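Local coordinates for hydrazine synthase beta subunit (PDB 5C2V), which takes part in condensing nitric oxide with ammonium to hydrazine, and may modulate passage of the hydroxylamine intermediate through the tunnel between its partner subunits' active sites, at residues 14-19 and 30-35; 56-61 and 96-101; 68-73 and 100-105; 76-81 and 90-95; 110-115 and 123-128. All coordinates share one frame; numbering follows the deposited sequence.

Interaction 1 of 5, residues 14-19 and 30-35; sequences GPFHIT and SNQSGH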
# COMPACT_ATOMS: atom_id res chain seq x y z
N GLY B 14 27.30 45.79 -27.39
CA GLY B 14 27.48 44.45 -26.87
C GLY B 14 27.78 44.37 -25.38
O GLY B 14 28.85 43.88 -25.01
N PRO B 15 26.88 44.89 -24.52
CA PRO B 15 27.25 45.00 -23.10
C PRO B 15 27.65 43.67 -22.47
O PRO B 15 26.89 42.70 -22.49
CB PRO B 15 25.96 45.51 -22.45
CG PRO B 15 25.12 46.05 -23.56
CD PRO B 15 25.47 45.24 -24.76
N PHE B 16 28.86 43.63 -21.91
CA PHE B 16 29.36 42.45 -21.20
C PHE B 16 29.23 42.45 -19.68
O PHE B 16 29.38 41.40 -19.04
CB PHE B 16 30.83 42.26 -21.57
CG PHE B 16 31.30 40.84 -21.49
CD1 PHE B 16 30.91 39.91 -22.45
CD2 PHE B 16 32.13 40.43 -20.46
CE1 PHE B 16 31.34 38.61 -22.38
CE2 PHE B 16 32.56 39.12 -20.39
CZ PHE B 16 32.17 38.21 -21.34
N HIS B 17 28.94 43.60 -19.09
CA HIS B 17 28.99 43.73 -17.63
C HIS B 17 28.17 44.93 -17.16
O HIS B 17 27.92 45.85 -17.94
CB HIS B 17 30.45 43.86 -17.16
CG HIS B 17 30.63 43.75 -15.68
ND1 HIS B 17 30.52 44.83 -14.83
CD2 HIS B 17 30.93 42.69 -14.90
CE1 HIS B 17 30.74 44.44 -13.59
NE2 HIS B 17 30.99 43.14 -13.60
N ILE B 18 27.78 44.93 -15.89
CA ILE B 18 27.06 46.07 -15.34
C ILE B 18 27.30 46.19 -13.83
O ILE B 18 27.50 45.20 -13.14
CB ILE B 18 25.54 45.97 -15.64
CG1 ILE B 18 24.85 47.31 -15.38
CG2 ILE B 18 24.90 44.84 -14.85
CD1 ILE B 18 23.39 47.33 -15.79
N THR B 19 27.31 47.43 -13.34
CA THR B 19 27.43 47.70 -11.92
C THR B 19 26.68 48.98 -11.59
O THR B 19 26.12 49.62 -12.47
CB THR B 19 28.90 47.81 -11.47
OG1 THR B 19 28.96 47.99 -10.05
CG2 THR B 19 29.57 48.99 -12.16
N SER B 30 29.82 48.06 -19.20
CA SER B 30 31.01 47.87 -20.01
C SER B 30 30.60 47.28 -21.35
O SER B 30 30.05 46.19 -21.41
CB SER B 30 32.01 46.95 -19.30
OG SER B 30 32.43 47.51 -18.07
N ASN B 31 30.87 48.01 -22.42
CA ASN B 31 30.54 47.54 -23.76
C ASN B 31 31.74 46.85 -24.39
O ASN B 31 32.74 47.49 -24.70
CB ASN B 31 30.06 48.69 -24.64
CG ASN B 31 28.86 49.42 -24.05
OD1 ASN B 31 27.99 48.80 -23.43
ND2 ASN B 31 28.82 50.73 -24.24
N GLN B 32 31.63 45.54 -24.57
CA GLN B 32 32.75 44.74 -25.04
C GLN B 32 33.08 45.05 -26.50
O GLN B 32 34.24 45.18 -26.87
CB GLN B 32 32.46 43.25 -24.88
CG GLN B 32 33.66 42.36 -25.14
CD GLN B 32 33.30 40.90 -25.26
OE1 GLN B 32 32.29 40.55 -25.88
NE2 GLN B 32 34.11 40.03 -24.67
N SER B 33 32.04 45.17 -27.31
CA SER B 33 32.21 45.43 -28.74
C SER B 33 32.25 46.93 -29.04
O SER B 33 32.52 47.33 -30.17
CB SER B 33 31.10 44.76 -29.54
OG SER B 33 31.05 43.37 -29.28
N GLY B 34 31.97 47.74 -28.02
CA GLY B 34 31.96 49.18 -28.19
C GLY B 34 33.23 49.85 -27.71
O GLY B 34 33.47 51.03 -28.00
N HIS B 35 34.05 49.10 -26.97
CA HIS B 35 35.30 49.60 -26.41
C HIS B 35 35.08 50.87 -25.58
O HIS B 35 35.90 51.79 -25.60
CB HIS B 35 36.32 49.87 -27.52
CG HIS B 35 36.49 48.72 -28.47
ND1 HIS B 35 37.33 47.66 -28.22
CD2 HIS B 35 35.92 48.47 -29.67
CE1 HIS B 35 37.27 46.80 -29.22
NE2 HIS B 35 36.42 47.27 -30.12

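Interaction 2 of 5, residues 56-61 and 96-101; sequences QPEASA and GDWPSG. With CA (calcium ion), chain Q.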
# COMPACT_ATOMS: atom_id res chain seq x y z
N GLN B 56 38.11 46.38 -25.58
CA GLN B 56 37.36 45.26 -25.00
C GLN B 56 37.21 45.30 -23.47
O GLN B 56 37.72 44.41 -22.78
CB GLN B 56 38.04 43.94 -25.42
CG GLN B 56 37.21 42.70 -25.21
CD GLN B 56 37.86 41.47 -25.81
OE1 GLN B 56 38.49 41.53 -26.86
NE2 GLN B 56 37.70 40.35 -25.13
N PRO B 57 36.56 46.34 -22.93
CA PRO B 57 36.31 46.26 -21.49
C PRO B 57 35.35 45.13 -21.11
O PRO B 57 34.24 45.09 -21.64
CB PRO B 57 35.69 47.62 -21.18
CG PRO B 57 35.00 48.01 -22.44
CD PRO B 57 35.86 47.48 -23.56
N GLU B 58 35.75 44.23 -20.22
CA GLU B 58 34.80 43.27 -19.64
C GLU B 58 34.31 43.49 -18.20
O GLU B 58 33.44 42.75 -17.74
CB GLU B 58 35.37 41.87 -19.81
CG GLU B 58 35.43 41.52 -21.28
CD GLU B 58 36.04 40.18 -21.57
OE1 GLU B 58 36.61 39.55 -20.65
OE2 GLU B 58 35.94 39.76 -22.74
N ALA B 59 34.83 44.49 -17.50
CA ALA B 59 34.45 44.67 -16.10
C ALA B 59 34.69 46.08 -15.59
O ALA B 59 35.51 46.82 -16.13
CB ALA B 59 35.19 43.67 -15.22
N SER B 60 33.97 46.45 -14.52
CA SER B 60 34.15 47.76 -13.89
C SER B 60 33.78 47.75 -12.41
O SER B 60 32.90 47.00 -11.98
CB SER B 60 33.32 48.81 -14.63
OG SER B 60 31.95 48.47 -14.66
N ALA B 61 34.45 48.59 -11.63
CA ALA B 61 34.15 48.74 -10.21
C ALA B 61 34.14 50.22 -9.81
O ALA B 61 34.97 51.00 -10.28
CB ALA B 61 35.15 47.97 -9.37
N GLY B 96 48.34 42.35 -15.65
CA GLY B 96 48.61 41.07 -16.27
C GLY B 96 47.59 40.75 -17.35
O GLY B 96 46.83 41.63 -17.76
N ASP B 97 47.57 39.51 -17.81
CA ASP B 97 46.78 39.17 -18.99
C ASP B 97 45.28 39.08 -18.74
O ASP B 97 44.83 38.43 -17.80
CB ASP B 97 47.26 37.86 -19.61
CG ASP B 97 46.81 37.70 -21.06
OD1 ASP B 97 47.67 37.61 -21.95
OD2 ASP B 97 45.60 37.69 -21.32
N TRP B 98 44.53 39.76 -19.61
CA TRP B 98 43.07 39.73 -19.61
C TRP B 98 42.47 40.00 -18.24
O TRP B 98 42.01 39.06 -17.58
CB TRP B 98 42.55 38.40 -20.13
CG TRP B 98 41.14 38.49 -20.56
CD1 TRP B 98 40.05 38.85 -19.81
CD2 TRP B 98 40.65 38.27 -21.89
NE1 TRP B 98 38.92 38.84 -20.58
CE2 TRP B 98 39.26 38.49 -21.86
CE3 TRP B 98 41.25 37.89 -23.09
CZ2 TRP B 98 38.47 38.34 -22.99
CZ3 TRP B 98 40.46 37.75 -24.21
CH2 TRP B 98 39.09 37.97 -24.15
N PRO B 99 42.52 41.26 -17.77
CA PRO B 99 41.73 41.37 -16.54
C PRO B 99 40.25 41.10 -16.83
O PRO B 99 39.67 41.75 -17.69
CB PRO B 99 41.96 42.82 -16.12
CG PRO B 99 42.32 43.54 -17.39
CD PRO B 99 43.07 42.54 -18.22
N SER B 100 39.67 40.14 -16.12
CA SER B 100 38.25 39.85 -16.28
C SER B 100 37.37 40.45 -15.19
O SER B 100 36.14 40.36 -15.25
CB SER B 100 38.03 38.34 -16.35
OG SER B 100 38.57 37.69 -15.21
N GLY B 101 38.00 41.06 -14.19
CA GLY B 101 37.25 41.61 -13.08
C GLY B 101 38.08 42.45 -12.14
O GLY B 101 39.30 42.27 -12.02
CA CA Q . 46.37 39.54 -22.82
O HOH W 1 45.84 38.34 -24.82
O HOH W 2 48.05 39.21 -24.49
O HOH W 3 44.72 41.03 -23.60
O HOH W 4 44.22 38.70 -23.44

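Interaction 3 of 5, residues 68-73 and 100-105; sequences FLYVCN and SGIKIS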
# COMPACT_ATOMS: atom_id res chain seq x y z
N PHE B 68 34.93 57.83 -9.09
CA PHE B 68 35.79 57.17 -10.06
C PHE B 68 35.27 55.79 -10.47
O PHE B 68 34.60 55.11 -9.70
CB PHE B 68 37.21 57.02 -9.50
CG PHE B 68 37.87 58.33 -9.14
CD1 PHE B 68 38.53 59.07 -10.11
CD2 PHE B 68 37.83 58.81 -7.85
CE1 PHE B 68 39.13 60.27 -9.79
CE2 PHE B 68 38.44 60.01 -7.52
CZ PHE B 68 39.09 60.74 -8.49
N LEU B 69 35.60 55.40 -11.70
CA LEU B 69 35.22 54.09 -12.22
C LEU B 69 36.43 53.36 -12.79
O LEU B 69 37.03 53.81 -13.77
CB LEU B 69 34.13 54.23 -13.29
CG LEU B 69 33.66 52.93 -13.94
CD1 LEU B 69 32.94 52.05 -12.92
CD2 LEU B 69 32.76 53.22 -15.13
N TYR B 70 36.78 52.23 -12.19
CA TYR B 70 37.91 51.44 -12.67
C TYR B 70 37.42 50.36 -13.63
O TYR B 70 36.74 49.42 -13.22
CB TYR B 70 38.66 50.80 -11.50
CG TYR B 70 39.54 51.76 -10.72
CD1 TYR B 70 38.99 52.82 -10.00
CD2 TYR B 70 40.92 51.61 -10.70
CE1 TYR B 70 39.79 53.69 -9.29
CE2 TYR B 70 41.73 52.48 -9.99
CZ TYR B 70 41.16 53.52 -9.29
OH TYR B 70 41.96 54.39 -8.58
N VAL B 71 37.80 50.49 -14.90
CA VAL B 71 37.31 49.59 -15.94
C VAL B 71 38.39 48.60 -16.36
O VAL B 71 39.55 48.97 -16.49
CB VAL B 71 36.84 50.39 -17.17
CG1 VAL B 71 36.22 49.47 -18.21
CG2 VAL B 71 35.84 51.46 -16.76
N CYS B 72 38.00 47.35 -16.57
CA CYS B 72 38.96 46.33 -17.00
C CYS B 72 38.97 46.18 -18.51
O CYS B 72 38.01 45.67 -19.09
CB CYS B 72 38.64 44.98 -16.35
SG CYS B 72 39.27 44.77 -14.68
N ASN B 73 40.07 46.58 -19.14
CA ASN B 73 40.23 46.38 -20.57
C ASN B 73 41.00 45.09 -20.81
O ASN B 73 42.20 44.99 -20.52
CB ASN B 73 40.95 47.57 -21.21
CG ASN B 73 40.34 48.90 -20.81
OD1 ASN B 73 39.29 49.29 -21.32
ND2 ASN B 73 41.01 49.61 -19.91
N SER B 100 39.67 40.14 -16.12
CA SER B 100 38.25 39.85 -16.28
C SER B 100 37.37 40.45 -15.19
O SER B 100 36.14 40.36 -15.25
CB SER B 100 38.03 38.34 -16.35
OG SER B 100 38.57 37.69 -15.21
N GLY B 101 38.00 41.06 -14.19
CA GLY B 101 37.25 41.61 -13.08
C GLY B 101 38.08 42.45 -12.14
O GLY B 101 39.30 42.27 -12.02
N ILE B 102 37.40 43.36 -11.44
CA ILE B 102 38.06 44.31 -10.56
C ILE B 102 37.13 44.70 -9.41
O ILE B 102 35.92 44.80 -9.60
CB ILE B 102 38.51 45.56 -11.35
CG1 ILE B 102 39.36 46.49 -10.49
CG2 ILE B 102 37.31 46.28 -11.96
CD1 ILE B 102 40.08 47.55 -11.29
N LYS B 103 37.69 44.91 -8.22
CA LYS B 103 36.88 45.36 -7.09
C LYS B 103 37.64 46.28 -6.14
O LYS B 103 38.83 46.08 -5.88
CB LYS B 103 36.33 44.16 -6.31
CG LYS B 103 35.05 43.61 -6.91
CD LYS B 103 34.90 42.13 -6.66
CE LYS B 103 33.57 41.63 -7.20
NZ LYS B 103 32.58 42.73 -7.35
N ILE B 104 36.95 47.28 -5.61
CA ILE B 104 37.56 48.26 -4.72
C ILE B 104 37.42 47.86 -3.26
O ILE B 104 36.37 47.37 -2.84
CB ILE B 104 36.95 49.66 -4.92
CG1 ILE B 104 36.73 49.94 -6.41
CG2 ILE B 104 37.82 50.73 -4.29
CD1 ILE B 104 38.01 50.01 -7.22
N SER B 105 38.48 48.06 -2.48
CA SER B 105 38.46 47.77 -1.05
C SER B 105 37.43 48.64 -0.33
O SER B 105 37.09 49.72 -0.82
CB SER B 105 39.86 47.99 -0.45
OG SER B 105 40.26 49.34 -0.57

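Interaction 4 of 5, residues 76-81 and 90-95; sequences SDSVSV and IKEIKV. With CA (calcium ion), chain Q.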
# COMPACT_ATOMS: atom_id res chain seq x y z
N SER B 76 43.45 44.97 -24.15
CA SER B 76 44.54 45.92 -23.93
C SER B 76 45.44 45.48 -22.78
O SER B 76 46.49 46.09 -22.54
CB SER B 76 43.99 47.32 -23.66
OG SER B 76 43.17 47.75 -24.73
N ASP B 77 45.02 44.43 -22.08
CA ASP B 77 45.73 43.94 -20.90
C ASP B 77 45.90 45.06 -19.88
O ASP B 77 46.94 45.16 -19.22
CB ASP B 77 47.10 43.37 -21.28
CG ASP B 77 47.01 42.02 -21.98
OD1 ASP B 77 46.66 41.96 -23.19
OD2 ASP B 77 47.30 41.00 -21.32
N SER B 78 44.88 45.91 -19.73
CA SER B 78 45.02 47.10 -18.90
C SER B 78 43.77 47.43 -18.08
O SER B 78 42.76 46.73 -18.13
CB SER B 78 45.39 48.30 -19.77
OG SER B 78 44.33 48.64 -20.65
N VAL B 79 43.88 48.51 -17.31
CA VAL B 79 42.79 49.02 -16.48
C VAL B 79 42.68 50.53 -16.63
O VAL B 79 43.62 51.26 -16.32
CB VAL B 79 42.99 48.67 -14.99
CG1 VAL B 79 41.94 49.37 -14.13
CG2 VAL B 79 42.94 47.16 -14.78
N SER B 80 41.52 51.00 -17.09
CA SER B 80 41.29 52.43 -17.25
C SER B 80 40.72 53.05 -15.98
O SER B 80 39.91 52.43 -15.29
CB SER B 80 40.34 52.68 -18.42
OG SER B 80 40.86 52.17 -19.63
N VAL B 81 41.16 54.26 -15.66
CA VAL B 81 40.58 55.01 -14.56
C VAL B 81 39.73 56.14 -15.12
O VAL B 81 40.23 57.01 -15.83
CB VAL B 81 41.64 55.58 -13.61
CG1 VAL B 81 40.98 56.36 -12.49
CG2 VAL B 81 42.50 54.45 -13.05
N ILE B 90 41.03 59.34 -17.12
CA ILE B 90 42.20 60.11 -16.70
C ILE B 90 43.52 59.33 -16.64
O ILE B 90 44.58 59.95 -16.54
CB ILE B 90 41.95 60.73 -15.32
CG1 ILE B 90 41.75 59.64 -14.27
CG2 ILE B 90 40.75 61.66 -15.36
CD1 ILE B 90 41.29 60.15 -12.92
N LYS B 91 43.47 58.00 -16.70
CA LYS B 91 44.70 57.22 -16.68
C LYS B 91 44.51 55.79 -17.22
O LYS B 91 43.39 55.28 -17.25
CB LYS B 91 45.28 57.16 -15.27
CG LYS B 91 46.77 56.83 -15.21
CD LYS B 91 47.34 56.98 -13.81
CE LYS B 91 48.83 56.65 -13.78
NZ LYS B 91 49.43 56.86 -12.43
N GLU B 92 45.61 55.17 -17.63
CA GLU B 92 45.62 53.75 -17.96
C GLU B 92 46.76 53.03 -17.22
O GLU B 92 47.93 53.30 -17.47
CB GLU B 92 45.76 53.53 -19.46
CG GLU B 92 45.92 52.08 -19.86
CD GLU B 92 46.15 51.90 -21.35
OE1 GLU B 92 46.58 50.79 -21.76
OE2 GLU B 92 45.91 52.86 -22.11
N ILE B 93 46.39 52.11 -16.33
CA ILE B 93 47.37 51.31 -15.60
C ILE B 93 47.52 49.96 -16.28
O ILE B 93 46.53 49.37 -16.71
CB ILE B 93 46.96 51.12 -14.13
CG1 ILE B 93 46.44 52.43 -13.55
CG2 ILE B 93 48.12 50.57 -13.31
CD1 ILE B 93 45.86 52.29 -12.16
N LYS B 94 48.74 49.45 -16.38
CA LYS B 94 48.95 48.18 -17.07
C LYS B 94 49.08 47.01 -16.10
O LYS B 94 49.81 47.07 -15.11
CB LYS B 94 50.18 48.27 -17.98
CG LYS B 94 49.99 49.26 -19.12
CD LYS B 94 50.99 49.05 -20.24
CE LYS B 94 50.66 49.95 -21.43
NZ LYS B 94 49.26 49.74 -21.90
N VAL B 95 48.35 45.94 -16.41
CA VAL B 95 48.23 44.78 -15.54
C VAL B 95 48.58 43.49 -16.29
O VAL B 95 49.05 43.54 -17.43
CB VAL B 95 46.80 44.65 -14.97
CG1 VAL B 95 46.49 45.82 -14.05
CG2 VAL B 95 45.78 44.56 -16.10
CA CA Q . 46.37 39.54 -22.82
O HOH W 1 45.84 38.34 -24.82
O HOH W 2 48.05 39.21 -24.49
O HOH W 3 44.72 41.03 -23.60
O HOH W 4 44.22 38.70 -23.44

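Interaction 5 of 5, residues 110-115 and 123-128; sequences TAYVAC and IDVIDT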
# COMPACT_ATOMS: atom_id res chain seq x y z
N THR B 110 42.29 50.70 -2.17
CA THR B 110 42.92 49.66 -2.98
C THR B 110 41.94 49.00 -3.94
O THR B 110 40.78 48.77 -3.61
CB THR B 110 43.56 48.57 -2.09
OG1 THR B 110 44.33 49.19 -1.05
CG2 THR B 110 44.47 47.66 -2.90
N ALA B 111 42.42 48.70 -5.14
CA ALA B 111 41.65 47.98 -6.14
C ALA B 111 42.34 46.67 -6.48
O ALA B 111 43.56 46.62 -6.63
CB ALA B 111 41.46 48.83 -7.39
N TYR B 112 41.56 45.60 -6.60
CA TYR B 112 42.10 44.28 -6.90
C TYR B 112 41.61 43.80 -8.25
O TYR B 112 40.41 43.83 -8.54
CB TYR B 112 41.73 43.29 -5.80
CG TYR B 112 42.35 43.64 -4.46
CD1 TYR B 112 41.73 44.54 -3.60
CD2 TYR B 112 43.55 43.07 -4.06
CE1 TYR B 112 42.29 44.86 -2.38
CE2 TYR B 112 44.12 43.39 -2.84
CZ TYR B 112 43.49 44.28 -2.01
OH TYR B 112 44.05 44.60 -0.79
N VAL B 113 42.56 43.37 -9.08
CA VAL B 113 42.28 43.01 -10.46
C VAL B 113 42.64 41.56 -10.76
O VAL B 113 43.80 41.17 -10.65
CB VAL B 113 43.05 43.92 -11.44
CG1 VAL B 113 42.51 43.78 -12.83
CG2 VAL B 113 42.98 45.37 -10.98
N ALA B 114 41.65 40.76 -11.16
CA ALA B 114 41.91 39.36 -11.46
C ALA B 114 42.38 39.19 -12.91
O ALA B 114 41.66 39.55 -13.84
CB ALA B 114 40.67 38.52 -11.20
N CYS B 115 43.57 38.63 -13.10
CA CYS B 115 44.08 38.43 -14.45
C CYS B 115 43.76 37.02 -14.94
O CYS B 115 44.31 36.04 -14.44
CB CYS B 115 45.59 38.69 -14.51
SG CYS B 115 46.06 40.32 -13.87
N ILE B 123 46.59 38.19 -9.22
CA ILE B 123 45.68 39.26 -8.84
C ILE B 123 46.52 40.51 -8.59
O ILE B 123 47.27 40.58 -7.62
CB ILE B 123 44.86 38.92 -7.59
CG1 ILE B 123 44.12 37.60 -7.79
CG2 ILE B 123 43.88 40.04 -7.28
CD1 ILE B 123 43.42 37.11 -6.54
N ASP B 124 46.40 41.50 -9.47
CA ASP B 124 47.21 42.71 -9.35
C ASP B 124 46.55 43.72 -8.43
O ASP B 124 45.35 44.00 -8.56
CB ASP B 124 47.46 43.32 -10.73
CG ASP B 124 48.32 42.45 -11.61
OD1 ASP B 124 49.03 41.57 -11.07
OD2 ASP B 124 48.31 42.64 -12.85
N VAL B 125 47.32 44.26 -7.50
CA VAL B 125 46.82 45.26 -6.57
C VAL B 125 47.17 46.66 -7.06
O VAL B 125 48.23 46.89 -7.65
CB VAL B 125 47.36 45.04 -5.14
CG1 VAL B 125 47.11 43.60 -4.71
CG2 VAL B 125 48.83 45.35 -5.07
N ILE B 126 46.25 47.60 -6.85
CA ILE B 126 46.41 48.96 -7.32
C ILE B 126 46.06 49.98 -6.24
O ILE B 126 44.95 49.97 -5.72
CB ILE B 126 45.52 49.23 -8.56
CG1 ILE B 126 46.01 48.41 -9.76
CG2 ILE B 126 45.50 50.71 -8.90
CD1 ILE B 126 45.15 48.57 -10.99
N ASP B 127 47.01 50.84 -5.90
CA ASP B 127 46.74 51.92 -4.96
C ASP B 127 45.92 53.01 -5.64
O ASP B 127 46.21 53.38 -6.78
CB ASP B 127 48.04 52.50 -4.40
CG ASP B 127 47.80 53.57 -3.36
OD1 ASP B 127 47.51 53.23 -2.20
OD2 ASP B 127 47.88 54.77 -3.71
N THR B 128 44.90 53.52 -4.96
CA THR B 128 44.02 54.52 -5.56
C THR B 128 44.65 55.91 -5.56
O THR B 128 44.36 56.72 -6.44
CB THR B 128 42.65 54.56 -4.84
OG1 THR B 128 41.71 55.30 -5.63
CG2 THR B 128 42.76 55.19 -3.46

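Interaction 1 of 5, residues 14-19 and 30-35
The carbonyl oxygen of S30 is approached by two groups of the facing strand. The amide of F16 donates to it, with F16 N 2.9 Å from S30 O, and arrives nearly along the C=O axis; the CA-H of P15 adds a weaker C-H...O contact at 3.5 Å between P15 CA and S30 O. To one side of this bond Q32 N donates to G14 O at 3.3 Å. P15 and N31 form an antiparallel non-hydrogen-bonded pair, their CA atoms 4.2 Å apart, and N31 OD1 comes against CB and CG of the proline ring.

The main side-chain meeting is F16 with Q32. F16 CG stands anti to its backbone N (chi1 -153°), and the glutamine chain runs out extended beyond CG. The carboxamide lies over one face of the phenyl ring, the two planes 28° apart. Q32 NE2 sits 3.8 Å above the plane of the F16 ring, displaced toward the rim near CD1 and CE1, and further in the two CB atoms touch.

The hairpin of 15-20 and 26-31 supplies the first two strands of a beta-propeller blade. N31 ND2 bonds T38 OG1 within that blade, whereas Q32 NE2 donates to E58 OE2 of strand 57-62. The stack and that bond together should hold the buried amide in one rotation, joining apolar cover on one face to a polar partner at the tip.

Interaction 2 of 5, residues 56-61 and 96-101
W98 and E58 meet across this contact, the model pairing W98 NE1 with E58 OE1 at the indole edge, near the ring plane. The modelled separation of 2.4 Å between W98 NE1 and E58 OE1 is too short to be trusted at 2.7 Å resolution, and the bond is doubtful in its detail.

Conformation explains the meeting. E58 CG is anti to its carbonyl carbon (chi1 -66°), and the chain is extended beyond it. W98 CG is instead anti to its backbone N (chi1 -161°). The two side chains cross at about a right angle, with carboxylate and ring planes 52° apart. Q56 has its CG anti to the backbone N and is likewise extended beyond CG; its NE2 donates to E58 OE2 at 3.0 Å, approaching from above the carboxylate plane while OE2 stays close to the plane of the amide.

Closer to the strands, A59 CB packs 3.4 Å from S100 O and 3.6 Å from G101 CA. These belong to the first strands of two consecutive propeller blades, and the axes of strand segments 57-61 and 99-101 approach to 5.5 Å. Just before W98, D97 OD1 and D97 OD2 each bind the calcium ion at 2.5 Å, and D77 and four waters complete the shell. R70 of the gamma subunit makes a cation-pi contact with the indole.

The buried E58 OE2 is met by the amides of both Q56 and Q32, with the W98 pairing a doubtful addition at OE1; such donors probably favour the ionised carboxylate.

Interaction 3 of 5, residues 68-73 and 100-105
Strands 68-73 and 100-104 run nearly antiparallel, at 162° between their directions, but their axes come no closer than 6.8 Å, too far for sheet pairing, so side chains fill the interval. I102 is the central piece. Its CG1 stands anti to the backbone N (chi1 -173°), which leaves CG2 in the crowded position between N and the carbonyl carbon. From there CG2 of I102 lies 3.4 Å from Y70 O, while the other branch ends with CD1 of I102 against Y70 CB at 3.6 Å.

C72 also meets I102, its SG 3.5 Å from I102 CB and 3.6 Å from G101 C of the main chain. This is the interface between two consecutive blades of the beta-propeller, strand 68-73 being the second of its blade and strand 99-104 the first of the next; the sheets meet through apolar surfaces. Further along, the Y70 ring and I104 cross at about a right angle, with Y70 CD1 4.1 Å from I104 CD1.

Other side chains close round the same layer. I102 also packs on A61 and V79 of the blade that holds strand 68-73, and I104 reaches P64. The polar end of the tyrosine finds its partner in the next blade, where Y70 OH is hydrogen-bonded to T128 OG1, just after strand 122-127.

Interaction 4 of 5, residues 76-81 and 90-95
E92 leans over S78 with its chain stretched out, CG anti to the backbone N (chi1 174°). Its CB leaves the strand on the face shared with S78, S80 and K94. CG of E92 then lies 3.8 Å from S78 CB, and CD comes equally near S78 OG. At the tip the oxygens part: OE1 accepts a weak hydrogen bond from S78 OG and closes a salt bridge with K94 NZ, at 2.9 Å between K94 NZ and E92 OE1. The other oxygen, OE2, pairs with R54 in a second salt bridge.

On the face of V79, V81 and I93 the contacts are largely apolar, although K91 shares it. V81 CG2 faces I93 CD1, and the flanking V95 and I90 add V95 CG1, 3.9 Å from V79 CG2, and I90 CG1, against V81 CG1. Between the faces the antiparallel strands are joined by V79 N to I93 O and I93 N to V79 O, with V81 N to K91 O beyond. I90 and K91 both face V81, a classic beta bulge, where I90 N is 2.8 Å from V81 O and the K91 bond to that oxygen is weak.

At the other end V95 N bonds D77 O, and both carboxylate oxygens of D77 bind the calcium ion, OD1 at 2.5 Å and OD2 at 2.3 Å. The hairpin forms the outer two strands of its propeller blade: strand 68-73 flanks strand 78-83 within the sheet, while I93 and V95 lean on strand 122-127 of the following blade.

Interaction 5 of 5, residues 110-115 and 123-128
Y112 and V125 lie side by side, pointing the same way, with Y112 CE2 3.5 Å from V125 CG1. Y112 CG is anti to its carbonyl carbon (chi1 -65°), and I123 CG2 meets the ring at its edge, near the ring plane. On the reverse face of the sheet V113 CG2 packs 3.9 Å from I126 CD1, the two side chains crossing obliquely, and A111 CB stands 4.2 Å from I126 CB. Near the end of strand 110-115, C115 SG comes within 3.4 Å of D124 OD2.

These meetings are set by the backbone. A111 and I126 form one antiparallel hydrogen-bonded pair, with A111 N to I126 O and I126 N to A111 O both 2.9 Å; V113 and D124 form the next in the same manner. Y112 with V125 and A114 with I123 are non-hydrogen-bonded pairs, and the weaker contact of I123 CA with V113 O, 3.2 Å, adds to the set.

Outward, the pair makes the middle two strands of a four-stranded propeller blade. V125 leans on V134 and I137 of the outer strand, V113 on I102 of the inner one, and Y112 reaches I149 of the following blade.

The buried carboxylate is that of D124. Its OD1 is hydrogen-bonded to S136 OG and its OD2 to G96 N, while K133 NZ makes only a long, weak ion pair with OD2. Each oxygen thus has a donor, which is consistent with a charged group that ties the blade to the loop leading into the calcium site.

The contacts span the first three blades of the propeller. Interaction 1 comes first along the chain, interaction 4 falls within the span of interactions 2 and 3, and interaction 5 comes last. Interactions 1, 4 and 5 pair neighbouring strands within the first, second and third blades respectively. Interactions 2 and 3 instead join the second blade to the third; they share S100 and G101 on strand 99-104, their centres about 7 Å apart. Interactions 1 and 5 are the farthest pair, about 20 Å between centres. Interactions 2 and 4 each bring one aspartate to the same calcium ion, linking the turn before strand 78-83 to the loop before strand 99-104. The series combines sheet pairing within blades with side-chain packing between them.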